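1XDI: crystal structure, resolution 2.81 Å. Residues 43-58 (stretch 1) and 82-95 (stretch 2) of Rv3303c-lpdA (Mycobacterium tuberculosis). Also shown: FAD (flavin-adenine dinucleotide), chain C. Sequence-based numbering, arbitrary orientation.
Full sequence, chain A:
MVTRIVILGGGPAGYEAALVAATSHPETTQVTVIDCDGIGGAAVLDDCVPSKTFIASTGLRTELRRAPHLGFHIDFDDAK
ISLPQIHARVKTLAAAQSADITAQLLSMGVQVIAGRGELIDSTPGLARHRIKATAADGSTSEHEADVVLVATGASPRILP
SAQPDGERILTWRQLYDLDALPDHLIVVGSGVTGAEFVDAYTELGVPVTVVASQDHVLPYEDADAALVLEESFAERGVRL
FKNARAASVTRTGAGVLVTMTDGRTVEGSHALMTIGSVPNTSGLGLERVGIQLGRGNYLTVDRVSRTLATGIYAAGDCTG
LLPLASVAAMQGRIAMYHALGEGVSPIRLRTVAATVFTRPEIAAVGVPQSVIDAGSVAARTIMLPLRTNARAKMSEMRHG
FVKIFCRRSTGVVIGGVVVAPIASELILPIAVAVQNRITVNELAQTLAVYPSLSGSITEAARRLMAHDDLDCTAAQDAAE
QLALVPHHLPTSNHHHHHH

Stretch 1, residues 43-58: AVLDDCVPSKTFIAST
Stretch 2, residues 82-95: SLPQIHARVKTLAA

A single hydrogen bond joins the two stretches in a largely apolar contact: Arg-89 NH1 donates to Ser-57 OG at 2.9 Å with an N-H...acceptor angle of 148°. Arg-89 reaches it fully extended (chi1 to chi3 all t), placing Ser-57 OG near the guanidinium plane while Thr-53 CG2 lies over one face; Ser-57 is m.

Helix 48-58 and helix 83-95 run roughly antiparallel, at 141°, their axes approaching to 9.1 Å. The CA register fixes the alignment: Leu-45 with Ala-94 (5.5 Å), Pro-50 with Val-90 (5.6 Å), Ser-57 with Ile-86 (6.8 Å). Stretch 1 opens with the end of an earlier helix, which Asp-46 leaves at phi/psi -128/-58.

At the end where the CA atoms come closest, Ala-94 CB lies 3.7 Å from Val-44 O, and Pro-50 CB packs 3.8 Å from Val-90 CG1. Val-49 (t) brings CG1 to 3.6 Å from Leu-93 CD2. Further along, Phe-54 (t, chi2 75°) is a knob among Leu-83, Ile-86, His-87 and Val-90, with its CD1 3.8 Å from Ile-86 CG2.

Facing the flavin instead, Lys-52 NZ donates to FAD N5 at 3.1 Å, so helix 48-58 serves cofactor and neighbouring helix at once. The contact buries 629 Å² in total.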

# COMPACT_ATOMS: atom_id res chain seq x y z
N ALA A 43 4.36 28.40 -22.27
CA ALA A 43 4.39 28.25 -20.82
C ALA A 43 5.66 28.87 -20.23
O ALA A 43 5.61 29.55 -19.18
CB ALA A 43 4.37 26.78 -20.42
N VAL A 44 6.78 28.62 -20.91
CA VAL A 44 8.09 29.11 -20.49
C VAL A 44 8.49 30.47 -21.05
O VAL A 44 9.10 31.30 -20.38
CB VAL A 44 9.15 28.08 -20.91
CG1 VAL A 44 10.56 28.72 -21.00
CG2 VAL A 44 9.16 27.00 -19.95
N LEU A 45 8.18 30.69 -22.32
CA LEU A 45 8.54 31.94 -22.99
C LEU A 45 7.52 33.09 -22.90
O LEU A 45 7.86 34.27 -23.07
CB LEU A 45 8.83 31.65 -24.47
CG LEU A 45 10.14 30.92 -24.78
CD1 LEU A 45 10.30 30.73 -26.25
CD2 LEU A 45 11.31 31.67 -24.21
N ASP A 46 6.27 32.75 -22.59
CA ASP A 46 5.24 33.75 -22.64
C ASP A 46 4.34 33.99 -21.46
O ASP A 46 4.22 35.12 -20.95
CB ASP A 46 4.37 33.42 -23.83
CG ASP A 46 4.99 33.86 -25.12
OD1 ASP A 46 5.47 35.01 -25.14
OD2 ASP A 46 4.99 33.08 -26.11
N ASP A 47 3.67 32.92 -21.07
CA ASP A 47 2.71 32.98 -20.02
C ASP A 47 3.19 32.63 -18.60
O ASP A 47 3.41 33.50 -17.74
CB ASP A 47 1.55 32.07 -20.40
CG ASP A 47 1.24 32.08 -21.89
OD1 ASP A 47 1.14 33.16 -22.50
OD2 ASP A 47 1.07 30.97 -22.45
N CYS A 48 3.33 31.33 -18.37
CA CYS A 48 3.70 30.83 -17.06
C CYS A 48 5.02 31.31 -16.42
O CYS A 48 5.00 32.14 -15.51
CB CYS A 48 3.64 29.30 -17.07
SG CYS A 48 4.04 28.68 -15.48
N VAL A 49 6.15 30.76 -16.86
CA VAL A 49 7.42 31.19 -16.30
C VAL A 49 7.54 32.75 -16.09
O VAL A 49 7.92 33.18 -14.99
CB VAL A 49 8.63 30.66 -17.14
CG1 VAL A 49 9.87 31.44 -16.82
CG2 VAL A 49 8.80 29.18 -16.86
N PRO A 50 7.22 33.59 -17.11
CA PRO A 50 7.29 35.06 -16.97
C PRO A 50 6.37 35.68 -15.88
O PRO A 50 6.88 36.38 -14.99
CB PRO A 50 6.93 35.56 -18.36
CG PRO A 50 7.45 34.52 -19.25
CD PRO A 50 7.07 33.22 -18.53
N SER A 51 5.05 35.45 -15.91
CA SER A 51 4.20 36.00 -14.83
C SER A 51 4.75 35.65 -13.43
O SER A 51 4.82 36.54 -12.56
CB SER A 51 2.74 35.54 -14.91
OG SER A 51 2.64 34.17 -15.27
N LYS A 52 5.16 34.39 -13.22
CA LYS A 52 5.70 33.98 -11.93
C LYS A 52 6.98 34.73 -11.66
O LYS A 52 7.27 35.04 -10.52
CB LYS A 52 5.96 32.45 -11.87
CG LYS A 52 4.76 31.54 -11.41
CD LYS A 52 3.63 31.49 -12.42
CE LYS A 52 2.35 32.11 -11.87
NZ LYS A 52 1.31 32.28 -12.94
N THR A 53 7.75 35.03 -12.70
CA THR A 53 8.99 35.78 -12.51
C THR A 53 8.58 37.18 -12.09
O THR A 53 8.97 37.67 -11.02
CB THR A 53 9.80 35.84 -13.79
OG1 THR A 53 9.79 34.54 -14.37
CG2 THR A 53 11.27 36.25 -13.55
N PHE A 54 7.77 37.81 -12.92
CA PHE A 54 7.25 39.15 -12.63
C PHE A 54 6.74 39.24 -11.19
O PHE A 54 7.10 40.16 -10.46
CB PHE A 54 6.09 39.51 -13.58
CG PHE A 54 5.64 40.90 -13.47
CD1 PHE A 54 6.39 41.92 -13.99
CD2 PHE A 54 4.46 41.21 -12.79
CE1 PHE A 54 5.98 43.27 -13.84
CE2 PHE A 54 4.04 42.57 -12.62
CZ PHE A 54 4.81 43.60 -13.15
N ILE A 55 5.92 38.28 -10.79
CA ILE A 55 5.32 38.23 -9.46
C ILE A 55 6.34 38.03 -8.36
O ILE A 55 6.16 38.55 -7.26
CB ILE A 55 4.22 37.14 -9.36
CG1 ILE A 55 2.97 37.58 -10.12
CG2 ILE A 55 3.89 36.86 -7.97
CD1 ILE A 55 1.85 36.55 -10.18
N ALA A 56 7.42 37.31 -8.66
CA ALA A 56 8.47 37.06 -7.66
C ALA A 56 9.25 38.32 -7.36
O ALA A 56 9.69 38.53 -6.23
CB ALA A 56 9.42 35.99 -8.15
N SER A 57 9.44 39.14 -8.39
CA SER A 57 10.15 40.42 -8.25
C SER A 57 9.29 41.33 -7.43
O SER A 57 9.79 42.02 -6.57
CB SER A 57 10.39 41.08 -9.61
OG SER A 57 11.32 40.34 -10.37
N THR A 58 8.00 41.35 -7.73
CA THR A 58 7.02 42.17 -7.03
C THR A 58 7.12 41.85 -5.55
O THR A 58 7.05 42.71 -4.68
CB THR A 58 5.60 41.81 -7.50
OG1 THR A 58 5.36 42.35 -8.80
CG2 THR A 58 4.61 42.38 -6.59
N SER A 82 12.36 50.16 -10.48
CA SER A 82 12.74 50.24 -11.89
C SER A 82 12.10 49.24 -12.83
O SER A 82 12.75 48.28 -13.23
CB SER A 82 14.24 50.06 -12.03
OG SER A 82 14.51 49.88 -13.40
N LEU A 83 10.86 49.46 -13.22
CA LEU A 83 10.17 48.51 -14.09
C LEU A 83 11.00 47.91 -15.25
O LEU A 83 10.96 46.71 -15.47
CB LEU A 83 8.86 49.14 -14.62
CG LEU A 83 7.53 48.36 -14.60
CD1 LEU A 83 7.19 48.15 -15.99
CD2 LEU A 83 7.58 47.02 -13.86
N PRO A 84 11.78 48.73 -15.96
CA PRO A 84 12.55 48.15 -17.05
C PRO A 84 13.51 47.06 -16.65
O PRO A 84 13.68 46.09 -17.41
CB PRO A 84 13.26 49.35 -17.65
CG PRO A 84 12.36 50.45 -17.37
CD PRO A 84 11.97 50.18 -15.94
N GLN A 85 14.17 47.17 -15.50
CA GLN A 85 15.05 46.07 -15.15
C GLN A 85 14.25 44.84 -14.68
O GLN A 85 14.71 43.70 -14.86
CB GLN A 85 16.18 46.47 -14.18
CG GLN A 85 15.84 47.47 -13.15
CD GLN A 85 17.09 48.00 -12.42
OE1 GLN A 85 17.70 47.28 -11.61
NE2 GLN A 85 17.47 49.25 -12.70
N ILE A 86 13.06 45.04 -14.11
CA ILE A 86 12.24 43.89 -13.72
C ILE A 86 11.91 43.13 -15.03
O ILE A 86 12.13 41.91 -15.12
CB ILE A 86 10.91 44.33 -13.05
CG1 ILE A 86 11.15 44.77 -11.63
CG2 ILE A 86 9.90 43.19 -13.06
CD1 ILE A 86 10.00 45.57 -11.10
N HIS A 87 11.37 43.86 -16.01
CA HIS A 87 11.01 43.30 -17.32
C HIS A 87 12.25 42.60 -17.95
O HIS A 87 12.18 41.49 -18.46
CB HIS A 87 10.51 44.43 -18.24
CG HIS A 87 9.15 44.97 -17.89
ND1 HIS A 87 8.53 45.95 -18.63
CD2 HIS A 87 8.24 44.57 -16.97
CE1 HIS A 87 7.30 46.13 -18.19
NE2 HIS A 87 7.10 45.31 -17.17
N ALA A 88 13.40 43.25 -17.88
CA ALA A 88 14.62 42.69 -18.45
C ALA A 88 14.94 41.34 -17.79
O ALA A 88 15.53 40.41 -18.40
CB ALA A 88 15.74 43.67 -18.27
N ARG A 89 14.56 41.23 -16.51
CA ARG A 89 14.82 40.02 -15.77
C ARG A 89 13.78 39.05 -16.20
O ARG A 89 14.00 37.83 -16.20
CB ARG A 89 14.70 40.22 -14.30
CG ARG A 89 14.94 38.98 -13.58
CD ARG A 89 14.33 39.02 -12.18
NE ARG A 89 14.74 37.86 -11.40
CZ ARG A 89 14.07 37.36 -10.37
NH1 ARG A 89 12.92 37.90 -9.95
NH2 ARG A 89 14.56 36.28 -9.76
N VAL A 90 12.63 39.57 -16.60
CA VAL A 90 11.58 38.68 -17.04
C VAL A 90 11.96 38.04 -18.35
O VAL A 90 11.82 36.83 -18.48
CB VAL A 90 10.25 39.41 -17.14
CG1 VAL A 90 9.20 38.60 -17.94
CG2 VAL A 90 9.78 39.64 -15.75
N LYS A 91 12.48 38.80 -19.31
CA LYS A 91 12.79 38.15 -20.57
C LYS A 91 14.01 37.29 -20.35
O LYS A 91 14.01 36.11 -20.66
CB LYS A 91 13.05 39.15 -21.69
CG LYS A 91 12.10 40.25 -21.69
CD LYS A 91 11.09 40.17 -22.79
CE LYS A 91 10.00 41.30 -22.63
NZ LYS A 91 10.53 42.76 -22.53
N THR A 92 15.03 37.88 -19.78
CA THR A 92 16.28 37.17 -19.54
C THR A 92 16.18 35.75 -18.90
O THR A 92 16.77 34.78 -19.42
CB THR A 92 17.24 38.12 -18.73
OG1 THR A 92 18.25 38.54 -19.63
CG2 THR A 92 17.85 37.43 -17.48
N LEU A 93 15.45 35.64 -17.77
CA LEU A 93 15.23 34.36 -17.07
C LEU A 93 14.46 33.39 -17.98
O LEU A 93 14.75 32.19 -18.06
CB LEU A 93 14.38 34.59 -15.82
CG LEU A 93 14.16 33.39 -14.91
CD1 LEU A 93 14.15 33.98 -13.54
CD2 LEU A 93 12.92 32.55 -15.21
N ALA A 94 13.45 33.93 -18.66
CA ALA A 94 12.64 33.13 -19.56
C ALA A 94 13.56 32.41 -20.55
O ALA A 94 13.47 31.19 -20.72
CB ALA A 94 11.66 34.02 -20.29
N ALA A 95 14.46 33.21 -21.15
CA ALA A 95 15.43 32.78 -22.13
C ALA A 95 16.33 31.65 -21.64
O ALA A 95 16.70 30.75 -22.43
CB ALA A 95 16.26 33.97 -22.54
PA FAD C . 2.40 25.62 -24.99
O1A FAD C . 1.39 26.74 -25.19
O2A FAD C . 3.32 25.75 -23.78
O5B FAD C . 3.21 25.59 -26.28
C5B FAD C . 2.94 24.83 -27.46
C4B FAD C . 4.02 25.39 -28.36
O4B FAD C . 4.04 24.77 -29.62
C3B FAD C . 4.00 26.98 -28.68
O3B FAD C . 4.84 27.75 -27.83
C2B FAD C . 4.36 27.09 -30.09
O2B FAD C . 5.67 27.57 -30.43
C1B FAD C . 4.22 25.71 -30.67
N9A FAD C . 3.30 25.53 -31.72
C8A FAD C . 2.01 25.94 -31.96
N7A FAD C . 1.53 25.55 -33.11
C5A FAD C . 2.55 24.84 -33.67
C6A FAD C . 2.72 24.16 -34.89
N6A FAD C . 1.77 24.09 -35.80
N1A FAD C . 3.92 23.54 -35.13
C2A FAD C . 4.93 23.57 -34.23
N3A FAD C . 4.85 24.22 -33.01
C4A FAD C . 3.56 24.83 -32.86
N1 FAD C . 0.22 26.50 -15.80
C2 FAD C . 0.75 26.01 -14.63
O2 FAD C . 0.87 24.79 -14.43
N3 FAD C . 1.15 26.91 -13.66
C4 FAD C . 1.09 28.27 -13.75
O4 FAD C . 1.49 28.96 -12.82
C4X FAD C . 0.57 28.73 -14.89
N5 FAD C . 0.51 30.15 -15.01
C5X FAD C . -0.04 30.65 -16.22
C6 FAD C . -0.12 32.04 -16.43
C7 FAD C . -0.66 32.60 -17.62
C7M FAD C . -0.72 34.14 -17.81
C8 FAD C . -1.15 31.70 -18.62
C8M FAD C . -1.76 32.19 -19.92
C9 FAD C . -1.06 30.35 -18.45
C9A FAD C . -0.51 29.79 -17.31
N10 FAD C . -0.38 28.34 -17.07
C10 FAD C . 0.15 27.84 -15.91
C1' FAD C . -0.80 27.49 -18.13
C2' FAD C . 0.30 26.76 -18.84
O2' FAD C . 1.28 27.75 -19.32
C3' FAD C . -0.20 25.96 -20.00
O3' FAD C . -0.99 24.91 -19.50
C4' FAD C . 0.88 25.25 -20.81
O4' FAD C . 1.65 26.39 -21.35
C5' FAD C . 0.47 24.54 -22.01
O5' FAD C . 1.61 23.87 -22.54
P FAD C . 1.62 23.13 -23.92
O1P FAD C . 2.89 22.51 -23.98
O2P FAD C . 0.43 22.28 -24.16
O3P FAD C . 1.51 24.34 -24.87